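Trans-4-hydroxy-L-proline dehydratase (Clostridioides difficile 70-100-2010, PDB 6VXC) catalyses the radical dehydration of trans-4-hydroxy-L-proline to (S)-1-pyrroline-5-carboxylate in anaerobic hydroxyproline breakdown, as a glycyl radical enzyme. Local coordinates at residues D185-K190 against I280-F285; E274-A279 against P311-D316. One frame throughout, in Å; residues are numbered along the deposited sequence.

Interaction 1 (D185-K190 against I280-F285); sequences DTIYKK and IQMYWF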
# COMPACT_ATOMS: atom_id res chain seq x y z
N ASP A 185 14.19 -8.67 -10.45
CA ASP A 185 15.33 -8.30 -11.27
C ASP A 185 15.21 -8.78 -12.71
O ASP A 185 16.11 -8.53 -13.51
CB ASP A 185 16.64 -8.84 -10.67
CG ASP A 185 16.73 -10.36 -10.72
OD1 ASP A 185 15.73 -11.02 -11.07
OD2 ASP A 185 17.80 -10.91 -10.40
N THR A 186 14.10 -9.42 -13.08
CA THR A 186 14.01 -9.99 -14.42
C THR A 186 14.18 -8.93 -15.50
O THR A 186 14.91 -9.15 -16.47
CB THR A 186 12.67 -10.72 -14.57
OG1 THR A 186 12.64 -11.81 -13.65
CG2 THR A 186 12.54 -11.26 -15.99
N ILE A 187 13.54 -7.77 -15.35
CA ILE A 187 13.59 -6.75 -16.39
C ILE A 187 14.96 -6.12 -16.58
O ILE A 187 15.15 -5.37 -17.54
CB ILE A 187 12.56 -5.63 -16.12
CG1 ILE A 187 12.86 -4.92 -14.79
CG2 ILE A 187 11.18 -6.21 -16.09
CD1 ILE A 187 12.10 -3.58 -14.59
N TYR A 188 15.92 -6.35 -15.68
CA TYR A 188 17.27 -5.86 -15.90
C TYR A 188 18.17 -6.88 -16.58
O TYR A 188 19.24 -6.52 -17.06
CB TYR A 188 17.91 -5.41 -14.56
CG TYR A 188 16.96 -4.56 -13.77
CD1 TYR A 188 16.61 -3.28 -14.19
CD2 TYR A 188 16.36 -5.05 -12.61
CE1 TYR A 188 15.72 -2.52 -13.50
CE2 TYR A 188 15.46 -4.30 -11.90
CZ TYR A 188 15.14 -3.03 -12.35
OH TYR A 188 14.25 -2.26 -11.66
N LYS A 189 17.73 -8.14 -16.66
CA LYS A 189 18.48 -9.20 -17.30
C LYS A 189 17.87 -9.65 -18.63
O LYS A 189 18.57 -10.28 -19.42
CB LYS A 189 18.60 -10.42 -16.36
CG LYS A 189 19.27 -10.10 -15.04
CD LYS A 189 19.32 -11.27 -14.07
CE LYS A 189 17.94 -11.77 -13.68
NZ LYS A 189 18.01 -12.74 -12.53
N LYS A 190 16.61 -9.31 -18.89
CA LYS A 190 15.91 -9.72 -20.10
C LYS A 190 15.04 -8.57 -20.59
O LYS A 190 14.51 -7.80 -19.79
CB LYS A 190 15.03 -10.96 -19.89
CG LYS A 190 15.81 -12.23 -19.63
CD LYS A 190 14.91 -13.43 -19.38
CE LYS A 190 15.71 -14.73 -19.45
NZ LYS A 190 14.94 -15.89 -18.96
N ILE A 280 16.53 2.54 -15.81
CA ILE A 280 15.45 3.32 -15.22
C ILE A 280 14.28 3.43 -16.18
O ILE A 280 13.11 3.31 -15.78
CB ILE A 280 15.97 4.71 -14.77
CG1 ILE A 280 16.93 4.56 -13.57
CG2 ILE A 280 14.80 5.65 -14.49
CD1 ILE A 280 17.61 5.84 -13.19
N GLN A 281 14.56 3.67 -17.47
CA GLN A 281 13.47 3.77 -18.44
C GLN A 281 12.75 2.43 -18.61
O GLN A 281 11.53 2.41 -18.75
CB GLN A 281 14.01 4.27 -19.78
CG GLN A 281 12.95 4.43 -20.89
CD GLN A 281 11.92 5.53 -20.60
OE1 GLN A 281 12.23 6.70 -20.73
NE2 GLN A 281 10.70 5.14 -20.24
N MET A 282 13.49 1.32 -18.58
CA MET A 282 12.85 0.01 -18.62
C MET A 282 11.90 -0.17 -17.43
O MET A 282 10.74 -0.56 -17.60
CB MET A 282 13.90 -1.11 -18.65
CG MET A 282 13.38 -2.54 -18.40
SD MET A 282 12.34 -3.21 -19.74
CE MET A 282 13.58 -4.13 -20.64
N TYR A 283 12.38 0.14 -16.22
CA TYR A 283 11.49 0.02 -15.07
C TYR A 283 10.23 0.86 -15.27
O TYR A 283 9.12 0.39 -15.03
CB TYR A 283 12.16 0.42 -13.75
CG TYR A 283 11.05 0.52 -12.73
CD1 TYR A 283 10.51 -0.62 -12.15
CD2 TYR A 283 10.42 1.74 -12.48
CE1 TYR A 283 9.45 -0.54 -11.30
CE2 TYR A 283 9.34 1.81 -11.63
CZ TYR A 283 8.86 0.67 -11.05
OH TYR A 283 7.79 0.74 -10.21
N TRP A 284 10.40 2.12 -15.71
CA TRP A 284 9.24 3.01 -15.78
C TRP A 284 8.23 2.56 -16.83
O TRP A 284 7.02 2.71 -16.63
CB TRP A 284 9.67 4.46 -16.02
CG TRP A 284 8.47 5.35 -15.86
CD1 TRP A 284 7.85 6.09 -16.82
CD2 TRP A 284 7.70 5.52 -14.65
NE1 TRP A 284 6.75 6.73 -16.29
CE2 TRP A 284 6.64 6.40 -14.96
CE3 TRP A 284 7.81 5.03 -13.35
CZ2 TRP A 284 5.69 6.79 -14.02
CZ3 TRP A 284 6.87 5.43 -12.40
CH2 TRP A 284 5.83 6.29 -12.75
N PHE A 285 8.71 2.04 -17.97
CA PHE A 285 7.79 1.49 -18.97
C PHE A 285 7.00 0.32 -18.40
O PHE A 285 5.78 0.21 -18.60
CB PHE A 285 8.57 1.05 -20.22
CG PHE A 285 8.84 2.15 -21.20
CD1 PHE A 285 7.98 3.24 -21.33
CD2 PHE A 285 9.96 2.09 -22.04
CE1 PHE A 285 8.24 4.26 -22.25
CE2 PHE A 285 10.22 3.11 -22.97
CZ PHE A 285 9.36 4.19 -23.08
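Ile187 and Tyr188, on the short, weakly hydrogen-bonded helical turn 186-189, pack against Met282 and Tyr283 of helix 276-293, in the helical part of the pyruvate formate-lyase-like fold. The closest approach of alpha carbons, Ile187 CA to Met282 CA, is 7.2 Å, and no hydrogen bond crosses between the segments, so the evidence points to an apolar helix-to-turn packing.

Ile187 works with two parts of its side chain. Ile187 CB lies 3.9 Å from Met282 CG, while the CG1-CD1 branch extends to the next residue of the helix, where Ile187 CD1 comes within 3.7 Å of Tyr283 CA. The first torsion (chi1 61°) sets CG1 between the backbone N and the carbonyl carbon; chi2 then extends the branch. The same CD1 sits at the edge of the Tyr283 ring, near its plane. Ile187 CG1 also covers one face of the Tyr188 ring, 3.8 Å above the ring plane and over its centre, so this isoleucine is packed between its own neighbour and the long helix.

Tyr188 and Tyr283 run side by side and point the same way. Contact is made by Tyr188 OH, 4.0 Å from Tyr283 CB, and the ring of Tyr188 is stacked on His308 of helix 305-318. Tyr283 OH is hydrogen-bonded to His287 ND1, one turn further along its own helix, which gives the hydroxyl of this buried residue a polar partner.

Met282 leaves its backbone with CG anti to N (chi1 168°) and then bends at chi2 and chi3, which curls the thioether along the end of the turn. The methyl Met282 CE lies 3.9 Å from Lys190 O, and Met282 CG rests 3.4 Å from Ile187 O.

Interaction 2 (E274-A279 against P311-D316); sequences ETYHQA and PFYERD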
# COMPACT_ATOMS: atom_id res chain seq x y z
N GLU A 274 21.02 -1.83 -21.16
CA GLU A 274 22.47 -1.88 -21.18
C GLU A 274 23.13 -0.81 -20.32
O GLU A 274 24.30 -0.96 -19.96
CB GLU A 274 22.99 -1.73 -22.62
CG GLU A 274 22.46 -2.78 -23.59
CD GLU A 274 23.03 -4.17 -23.33
OE1 GLU A 274 24.04 -4.27 -22.60
OE2 GLU A 274 22.45 -5.16 -23.83
N THR A 275 22.42 0.26 -20.00
CA THR A 275 22.96 1.38 -19.24
C THR A 275 22.03 1.71 -18.07
O THR A 275 20.87 1.31 -18.04
CB THR A 275 23.13 2.62 -20.12
OG1 THR A 275 21.84 3.13 -20.46
CG2 THR A 275 23.90 2.27 -21.43
N TYR A 276 22.57 2.46 -17.10
CA TYR A 276 21.80 2.93 -15.95
C TYR A 276 20.57 3.71 -16.39
O TYR A 276 19.48 3.53 -15.85
CB TYR A 276 22.73 3.78 -15.08
CG TYR A 276 22.18 4.50 -13.86
CD1 TYR A 276 21.53 5.71 -13.99
CD2 TYR A 276 22.43 4.01 -12.58
CE1 TYR A 276 21.09 6.40 -12.89
CE2 TYR A 276 22.00 4.70 -11.46
CZ TYR A 276 21.33 5.89 -11.63
OH TYR A 276 20.89 6.61 -10.56
N HIS A 277 20.75 4.61 -17.35
CA HIS A 277 19.64 5.34 -17.94
C HIS A 277 18.59 4.38 -18.51
O HIS A 277 17.39 4.52 -18.26
CB HIS A 277 20.18 6.26 -19.04
CG HIS A 277 19.21 7.27 -19.55
ND1 HIS A 277 17.86 7.04 -19.64
CD2 HIS A 277 19.42 8.50 -20.06
CE1 HIS A 277 17.26 8.11 -20.14
NE2 HIS A 277 18.19 9.01 -20.41
N GLN A 278 19.04 3.39 -19.28
CA GLN A 278 18.10 2.44 -19.88
C GLN A 278 17.42 1.59 -18.81
O GLN A 278 16.26 1.21 -18.99
CB GLN A 278 18.81 1.53 -20.88
CG GLN A 278 19.18 2.27 -22.15
CD GLN A 278 20.21 1.54 -22.98
OE1 GLN A 278 20.48 0.36 -22.79
NE2 GLN A 278 20.79 2.25 -23.93
N ALA A 279 18.13 1.26 -17.73
CA ALA A 279 17.54 0.48 -16.65
C ALA A 279 16.38 1.23 -16.01
O ALA A 279 15.34 0.64 -15.70
CB ALA A 279 18.59 0.11 -15.61
N PRO A 311 25.04 -2.13 -10.20
CA PRO A 311 25.91 -2.66 -11.26
C PRO A 311 25.98 -1.75 -12.48
O PRO A 311 27.06 -1.52 -13.03
CB PRO A 311 25.29 -4.03 -11.58
CG PRO A 311 24.60 -4.42 -10.30
CD PRO A 311 24.06 -3.12 -9.74
N PHE A 312 24.84 -1.19 -12.89
CA PHE A 312 24.83 -0.25 -14.01
C PHE A 312 25.61 1.01 -13.67
O PHE A 312 26.41 1.49 -14.49
CB PHE A 312 23.38 0.11 -14.36
CG PHE A 312 22.57 -1.04 -14.92
CD1 PHE A 312 22.70 -1.42 -16.24
CD2 PHE A 312 21.71 -1.75 -14.12
CE1 PHE A 312 21.96 -2.46 -16.76
CE2 PHE A 312 20.97 -2.81 -14.62
CZ PHE A 312 21.10 -3.16 -15.94
N TYR A 313 25.42 1.53 -12.46
CA TYR A 313 26.14 2.73 -12.04
C TYR A 313 27.64 2.52 -12.13
O TYR A 313 28.35 3.28 -12.80
CB TYR A 313 25.73 3.12 -10.61
CG TYR A 313 26.41 4.38 -10.11
CD1 TYR A 313 26.02 5.63 -10.58
CD2 TYR A 313 27.40 4.32 -9.13
CE1 TYR A 313 26.61 6.78 -10.12
CE2 TYR A 313 28.01 5.48 -8.66
CZ TYR A 313 27.61 6.70 -9.17
OH TYR A 313 28.19 7.85 -8.72
N GLU A 314 28.13 1.45 -11.50
CA GLU A 314 29.56 1.18 -11.48
C GLU A 314 30.10 0.99 -12.89
O GLU A 314 31.14 1.55 -13.25
CB GLU A 314 29.83 -0.04 -10.60
CG GLU A 314 29.56 0.21 -9.13
CD GLU A 314 30.01 -0.93 -8.24
OE1 GLU A 314 30.39 -1.98 -8.78
OE2 GLU A 314 29.98 -0.78 -7.00
N ARG A 315 29.39 0.21 -13.71
CA ARG A 315 29.82 -0.01 -15.08
C ARG A 315 29.83 1.30 -15.87
O ARG A 315 30.81 1.62 -16.55
CB ARG A 315 28.89 -1.06 -15.72
CG ARG A 315 29.34 -1.73 -16.99
CD ARG A 315 28.63 -3.12 -17.16
NE ARG A 315 27.18 -3.08 -16.88
CZ ARG A 315 26.54 -3.87 -16.02
NH1 ARG A 315 27.18 -4.80 -15.32
NH2 ARG A 315 25.23 -3.74 -15.85
N ASP A 316 28.77 2.10 -15.73
CA ASP A 316 28.64 3.31 -16.55
C ASP A 316 29.68 4.36 -16.16
O ASP A 316 30.25 5.02 -17.04
CB ASP A 316 27.22 3.87 -16.44
CG ASP A 316 26.19 3.08 -17.29
OD1 ASP A 316 26.52 2.00 -17.82
OD2 ASP A 316 25.03 3.55 -17.40
O HOH W 1 25.82 -0.86 -17.53
O HOH W 2 23.52 5.48 -18.20
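The N-terminus of helix 276-293, closed by a capping box, meets the side of helix 305-318 here, with Asp316 joining the two. Within the box, Thr275 OG1 accepts from Gln278 N at 3.0 Å; the return bond, from Thr275 N to Gln278 OE1, is weak, and the same OE1 accepts more firmly from Glu274 N, just before the box.

Asp316 addresses the first-turn amide of Tyr276: Tyr276 N donates to Asp316 OD2 at 2.7 Å with an N-H...O angle of 164°. The amide arrives on the syn side of OD2, yet 33° out of the carboxylate plane. A water bound to His277 N donates to the same OD2, so two successive amides at the helix start are served by one oxygen, directly and through water. A second water takes Arg315 NE as donor and donates both to Asp316 OD1 and to Glu274 O. The positive end of the helix dipole would be expected to favour the ionised carboxylate.

Beneath this polar edge lies apolar packing. Phe312 CB sits 3.6 Å from Tyr276 CA, at the edge of the Tyr276 ring. With CG anti to its carbonyl carbon (chi1 -67°), the Phe312 ring presents one face to Ala279, and Ala279 CB forms a CH-pi contact 3.9 Å from the Phe312 centroid. Arg315 NH2 lies over the opposite face, offset toward the rim.

Tyr276 and Tyr313 project side by side in the same direction, Tyr276 CD2 being 3.9 Å from Tyr313 CB; both reach helix 324-339, where Tyr276 OH bonds to Ala327 O. The whole is a helix start closed by its own capping box, with one further first-turn amide bonded to an aspartate of a neighbouring helix, within the pyruvate formate-lyase-like fold.

How the interactions relate
Both contacts use helix 276-293: interaction 2 takes its first turn and the residues leading into it, interaction 1 the residues that follow directly. Their centres are about 11 Å apart, and their segments alternate along the chain in the order 185-190, 274-279, 280-285, 311-316. The two regions also meet: Tyr188 CE1 lies 3.9 Å from Ala279 O, and Tyr188 O lies 4.0 Å from Phe312 CZ. The turn 186-189 and helix 305-318 thus pack on consecutive parts of one helix and on each other. This joins the remote turn 186-189 to two helices that follow one another closely in the chain, in the helical part of the fold, away from the glycyl radical and cysteine sites.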